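Local coordinates for protein putative oxidoreductase molybdopterin-binding subunit (Sulfolobus tokodaii, PDB 4ZOH) that probably serves as the molybdenum-cofactor subunit of an oxidoreductase of the xanthine dehydrogenase and aldehyde oxidase family, carrying pterin cytosine dinucleotide, at residues E263-I275 against L354-A366. Numbering follows the deposited sequence.
Sequences EVAVKKDGTILGI and LGIDQYEIRLKNA
The type I turn Lys-267 to Gly-270, in the hairpin joining strands 254-266 and 272-282 of the molybdopterin cofactor-binding domain, lies against helix 358-365, Gly-270 and Ile-361 coming within 6.0 Å at their CA atoms. Asn-365 suits its place because its amide both donates and accepts: ND2 gives a nearly straight bond to Gly-270 O (2.9 Å, 175°), lying in the amide plane, while OD1 takes Ile-272 N at 3.0 Å. ND2 also bonds back to Ile-361 O, fixing the amide's rotation. Replacing this asparagine by alanine is likely to leave Gly-270 O and Ile-272 N without these partners. Lys-364, long and flexible enough to span from helix to turn, bends at chi3 (-88°) and brings NZ onto a lone pair of Asp-269 O (2.8 Å), with a long salt bridge to Asp-269 OD2 (3.9 Å). Asp-269 itself forms an Asx turn, OD1 receiving Thr-271 N. Glycine fits position 270, where phi is positive and a CB would crowd Ile-356 and Ile-361. Before the helix, Leu-354 lays CD1 3.4 Å from Lys-267 O and also touches Val-266 CG2. Helix side chains thus grip Asp-269 O, Gly-270 O and Ile-272 N, so the contact depends chiefly on the turn's backbone conformation.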
loop_
_atom_site.group_PDB
_atom_site.type_symbol
_atom_site.label_atom_id
_atom_site.label_comp_id
_atom_site.label_asym_id
_atom_site.label_seq_id
_atom_site.Cartn_x
_atom_site.Cartn_y
_atom_site.Cartn_z
ATOM N N GLU A 263 -37.828 12.110 41.644
ATOM C CA GLU A 263 -38.958 11.915 42.495
ATOM C C GLU A 263 -40.093 11.729 41.543
ATOM O O GLU A 263 -40.251 12.509 40.607
ATOM C CB GLU A 263 -39.164 13.125 43.449
ATOM C CG GLU A 263 -40.611 13.372 43.907
ATOM C CD GLU A 263 -40.756 14.463 44.980
ATOM O OE1 GLU A 263 -41.528 14.249 45.970
ATOM O OE2 GLU A 263 -40.093 15.524 44.853
ATOM N N VAL A 264 -40.917 10.693 41.773
ATOM C CA VAL A 264 -41.989 10.466 40.792
ATOM C C VAL A 264 -43.321 10.668 41.518
ATOM O O VAL A 264 -43.492 10.261 42.678
ATOM C CB VAL A 264 -41.834 9.068 40.045
ATOM C CG1 VAL A 264 -41.827 7.910 41.021
ATOM C CG2 VAL A 264 -42.874 8.841 38.979
ATOM N N ALA A 265 -44.246 11.263 40.782
ATOM C CA ALA A 265 -45.574 11.478 41.246
ATOM C C ALA A 265 -46.555 10.518 40.580
ATOM O O ALA A 265 -46.793 10.528 39.345
ATOM C CB ALA A 265 -45.992 12.929 41.000
ATOM N N VAL A 266 -47.182 9.721 41.440
ATOM C CA VAL A 266 -48.135 8.728 40.965
ATOM C C VAL A 266 -49.503 8.780 41.637
ATOM O O VAL A 266 -49.606 9.155 42.833
ATOM C CB VAL A 266 -47.554 7.305 41.134
ATOM C CG1 VAL A 266 -46.220 7.191 40.372
ATOM C CG2 VAL A 266 -47.411 6.904 42.617
ATOM N N LYS A 267 -50.523 8.381 40.869
ATOM C CA LYS A 267 -51.764 7.848 41.475
ATOM C C LYS A 267 -51.668 6.370 41.894
ATOM O O LYS A 267 -50.934 5.545 41.283
ATOM C CB LYS A 267 -52.966 8.178 40.614
ATOM C CG LYS A 267 -53.558 9.498 41.113
ATOM C CD LYS A 267 -54.349 10.270 40.055
ATOM C CE LYS A 267 -55.295 11.277 40.719
ATOM N NZ LYS A 267 -56.380 11.619 39.752
ATOM N N LYS A 268 -52.366 6.045 42.982
ATOM C CA LYS A 268 -52.381 4.669 43.540
ATOM C C LYS A 268 -52.782 3.576 42.521
ATOM O O LYS A 268 -52.395 2.429 42.682
ATOM C CB LYS A 268 -53.314 4.576 44.758
ATOM C CG LYS A 268 -52.856 5.353 45.966
ATOM C CD LYS A 268 -52.240 4.445 46.996
ATOM C CE LYS A 268 -52.564 5.023 48.355
ATOM N NZ LYS A 268 -51.328 4.965 49.168
ATOM N N ASP A 269 -53.529 3.939 41.480
ATOM C CA ASP A 269 -53.834 3.001 40.437
ATOM C C ASP A 269 -52.677 2.790 39.419
ATOM O O ASP A 269 -52.905 2.242 38.340
ATOM C CB ASP A 269 -55.143 3.401 39.745
ATOM C CG ASP A 269 -54.979 4.534 38.749
ATOM O OD1 ASP A 269 -53.915 5.199 38.770
ATOM O OD2 ASP A 269 -55.930 4.757 37.922
ATOM N N GLY A 270 -51.451 3.212 39.768
ATOM C CA GLY A 270 -50.306 3.186 38.845
ATOM C C GLY A 270 -50.250 4.188 37.699
ATOM O O GLY A 270 -49.406 4.036 36.799
ATOM N N THR A 271 -51.137 5.196 37.695
ATOM C CA THR A 271 -50.956 6.405 36.848
ATOM C C THR A 271 -49.643 7.109 37.273
ATOM O O THR A 271 -49.426 7.352 38.488
ATOM C CB THR A 271 -52.180 7.371 36.854
ATOM O OG1 THR A 271 -53.378 6.659 36.453
ATOM C CG2 THR A 271 -51.984 8.550 35.867
ATOM N N ILE A 272 -48.746 7.309 36.290
ATOM C CA ILE A 272 -47.481 8.061 36.515
ATOM C C ILE A 272 -47.821 9.458 36.041
ATOM O O ILE A 272 -48.196 9.664 34.880
ATOM C CB ILE A 272 -46.246 7.497 35.736
ATOM C CG1 ILE A 272 -45.985 5.990 35.985
ATOM C CG2 ILE A 272 -44.989 8.293 36.010
ATOM C CD1 ILE A 272 -45.533 5.589 37.350
ATOM N N LEU A 273 -47.724 10.431 36.938
ATOM C CA LEU A 273 -48.194 11.782 36.577
ATOM C C LEU A 273 -47.049 12.707 36.107
ATOM O O LEU A 273 -47.149 13.414 35.076
ATOM C CB LEU A 273 -48.974 12.400 37.754
ATOM C CG LEU A 273 -50.259 11.654 38.183
ATOM C CD1 LEU A 273 -50.537 11.919 39.663
ATOM C CD2 LEU A 273 -51.414 12.067 37.282
ATOM N N GLY A 274 -45.963 12.691 36.862
ATOM C CA GLY A 274 -44.907 13.594 36.592
ATOM C C GLY A 274 -43.685 13.158 37.338
ATOM O O GLY A 274 -43.780 12.309 38.284
ATOM N N ILE A 275 -42.574 13.803 36.921
ATOM C CA ILE A 275 -41.209 13.592 37.465
ATOM C C ILE A 275 -40.430 14.896 37.670
ATOM O O ILE A 275 -40.454 15.770 36.859
ATOM C CB ILE A 275 -40.262 12.875 36.467
ATOM C CG1 ILE A 275 -40.997 11.901 35.587
ATOM C CG2 ILE A 275 -39.097 12.254 37.230
ATOM C CD1 ILE A 275 -41.235 10.596 36.276
ATOM N N LEU A 354 -46.551 -0.016 44.332
ATOM C CA LEU A 354 -47.975 -0.103 44.355
ATOM C C LEU A 354 -48.575 -1.509 44.128
ATOM O O LEU A 354 -49.778 -1.589 43.873
ATOM C CB LEU A 354 -48.545 0.854 43.308
ATOM C CG LEU A 354 -48.053 2.325 43.291
ATOM C CD1 LEU A 354 -48.937 3.055 42.324
ATOM C CD2 LEU A 354 -48.076 2.984 44.672
ATOM N N GLY A 355 -47.784 -2.590 44.179
ATOM C CA GLY A 355 -48.244 -3.959 43.788
ATOM C C GLY A 355 -48.980 -4.023 42.453
ATOM O O GLY A 355 -49.959 -4.755 42.312
ATOM N N ILE A 356 -48.571 -3.215 41.473
ATOM C CA ILE A 356 -49.147 -3.337 40.131
ATOM C C ILE A 356 -48.215 -4.270 39.322
ATOM O O ILE A 356 -46.979 -4.347 39.555
ATOM C CB ILE A 356 -49.375 -1.975 39.404
ATOM C CG1 ILE A 356 -50.116 -0.943 40.298
ATOM C CG2 ILE A 356 -50.135 -2.120 38.071
ATOM C CD1 ILE A 356 -51.360 -1.452 41.006
ATOM N N ASP A 357 -48.832 -4.975 38.384
ATOM C CA ASP A 357 -48.131 -5.779 37.424
ATOM C C ASP A 357 -47.273 -4.923 36.480
ATOM O O ASP A 357 -47.785 -3.925 35.888
ATOM C CB ASP A 357 -49.140 -6.531 36.568
ATOM C CG ASP A 357 -48.454 -7.474 35.633
ATOM O OD1 ASP A 357 -47.837 -8.425 36.134
ATOM O OD2 ASP A 357 -48.519 -7.228 34.427
ATOM N N GLN A 358 -46.020 -5.341 36.308
ATOM C CA GLN A 358 -45.049 -4.613 35.460
ATOM C C GLN A 358 -45.494 -4.454 34.019
ATOM O O GLN A 358 -45.193 -3.414 33.395
ATOM C CB GLN A 358 -43.660 -5.209 35.569
ATOM C CG GLN A 358 -43.427 -6.536 34.861
ATOM C CD GLN A 358 -42.010 -6.971 35.040
ATOM O OE1 GLN A 358 -41.071 -6.260 34.670
ATOM N NE2 GLN A 358 -41.827 -8.132 35.632
ATOM N N TYR A 359 -46.286 -5.414 33.488
ATOM C CA TYR A 359 -46.807 -5.206 32.130
ATOM C C TYR A 359 -48.045 -4.269 32.127
ATOM O O TYR A 359 -48.226 -3.376 31.220
ATOM C CB TYR A 359 -47.100 -6.534 31.406
ATOM C CG TYR A 359 -46.827 -6.436 29.905
ATOM C CD1 TYR A 359 -45.598 -6.921 29.342
ATOM C CD2 TYR A 359 -47.747 -5.830 29.059
ATOM C CE1 TYR A 359 -45.351 -6.773 27.976
ATOM C CE2 TYR A 359 -47.510 -5.696 27.711
ATOM C CZ TYR A 359 -46.305 -6.179 27.186
ATOM O OH TYR A 359 -46.085 -6.033 25.829
ATOM N N GLU A 360 -48.889 -4.453 33.150
ATOM C CA GLU A 360 -50.170 -3.693 33.221
ATOM C C GLU A 360 -49.884 -2.175 33.357
ATOM O O GLU A 360 -50.474 -1.332 32.654
ATOM C CB GLU A 360 -51.113 -4.233 34.378
ATOM C CG GLU A 360 -51.815 -5.572 34.070
ATOM C CD GLU A 360 -52.773 -5.520 32.876
ATOM O OE1 GLU A 360 -53.504 -4.518 32.715
ATOM O OE2 GLU A 360 -52.785 -6.477 32.072
ATOM N N ILE A 361 -48.932 -1.842 34.218
ATOM C CA ILE A 361 -48.580 -0.410 34.415
ATOM C C ILE A 361 -48.196 0.271 33.084
ATOM O O ILE A 361 -48.633 1.425 32.816
ATOM C CB ILE A 361 -47.527 -0.250 35.510
ATOM C CG1 ILE A 361 -47.681 1.137 36.144
ATOM C CG2 ILE A 361 -46.152 -0.552 34.946
ATOM C CD1 ILE A 361 -46.954 1.264 37.468
ATOM N N ARG A 362 -47.507 -0.479 32.203
ATOM C CA ARG A 362 -47.115 0.061 30.924
ATOM C C ARG A 362 -48.308 0.209 29.970
ATOM O O ARG A 362 -48.417 1.206 29.217
ATOM C CB ARG A 362 -45.906 -0.776 30.316
ATOM C CG ARG A 362 -44.632 -0.755 31.172
ATOM C CD ARG A 362 -43.479 -1.635 30.603
ATOM N NE ARG A 362 -42.209 -1.192 31.169
ATOM C CZ ARG A 362 -41.775 -1.471 32.396
ATOM N NH1 ARG A 362 -42.467 -2.275 33.219
ATOM N NH2 ARG A 362 -40.619 -0.962 32.813
ATOM N N LEU A 363 -49.197 -0.793 29.959
ATOM C CA LEU A 363 -50.427 -0.693 29.155
ATOM C C LEU A 363 -51.291 0.463 29.687
ATOM O O LEU A 363 -51.946 1.111 28.875
ATOM C CB LEU A 363 -51.252 -1.996 29.126
ATOM C CG LEU A 363 -50.635 -3.163 28.349
ATOM C CD1 LEU A 363 -51.359 -4.416 28.779
ATOM C CD2 LEU A 363 -50.720 -2.929 26.853
ATOM N N LYS A 364 -51.238 0.706 31.012
ATOM C CA LYS A 364 -51.998 1.791 31.639
ATOM C C LYS A 364 -51.517 3.189 31.141
ATOM O O LYS A 364 -52.352 4.032 30.683
ATOM C CB LYS A 364 -52.001 1.682 33.173
ATOM C CG LYS A 364 -52.822 2.813 33.819
ATOM C CD LYS A 364 -53.237 2.590 35.254
ATOM C CE LYS A 364 -54.578 1.850 35.289
ATOM N NZ LYS A 364 -54.941 1.270 36.619
ATOM N N ASN A 365 -50.180 3.385 31.140
ATOM C CA ASN A 365 -49.558 4.688 30.878
ATOM C C ASN A 365 -49.157 5.001 29.477
ATOM O O ASN A 365 -48.856 6.139 29.171
ATOM C CB ASN A 365 -48.400 4.874 31.809
ATOM C CG ASN A 365 -48.845 4.995 33.254
ATOM O OD1 ASN A 365 -49.384 6.022 33.651
ATOM N ND2 ASN A 365 -48.584 3.984 34.048
ATOM N N ALA A 366 -49.179 3.998 28.616
ATOM C CA ALA A 366 -48.765 4.101 27.232
ATOM C C ALA A 366 -49.538 5.134 26.409
ATOM O O ALA A 366 -50.779 5.137 26.411
ATOM C CB ALA A 366 -48.922 2.714 26.564
#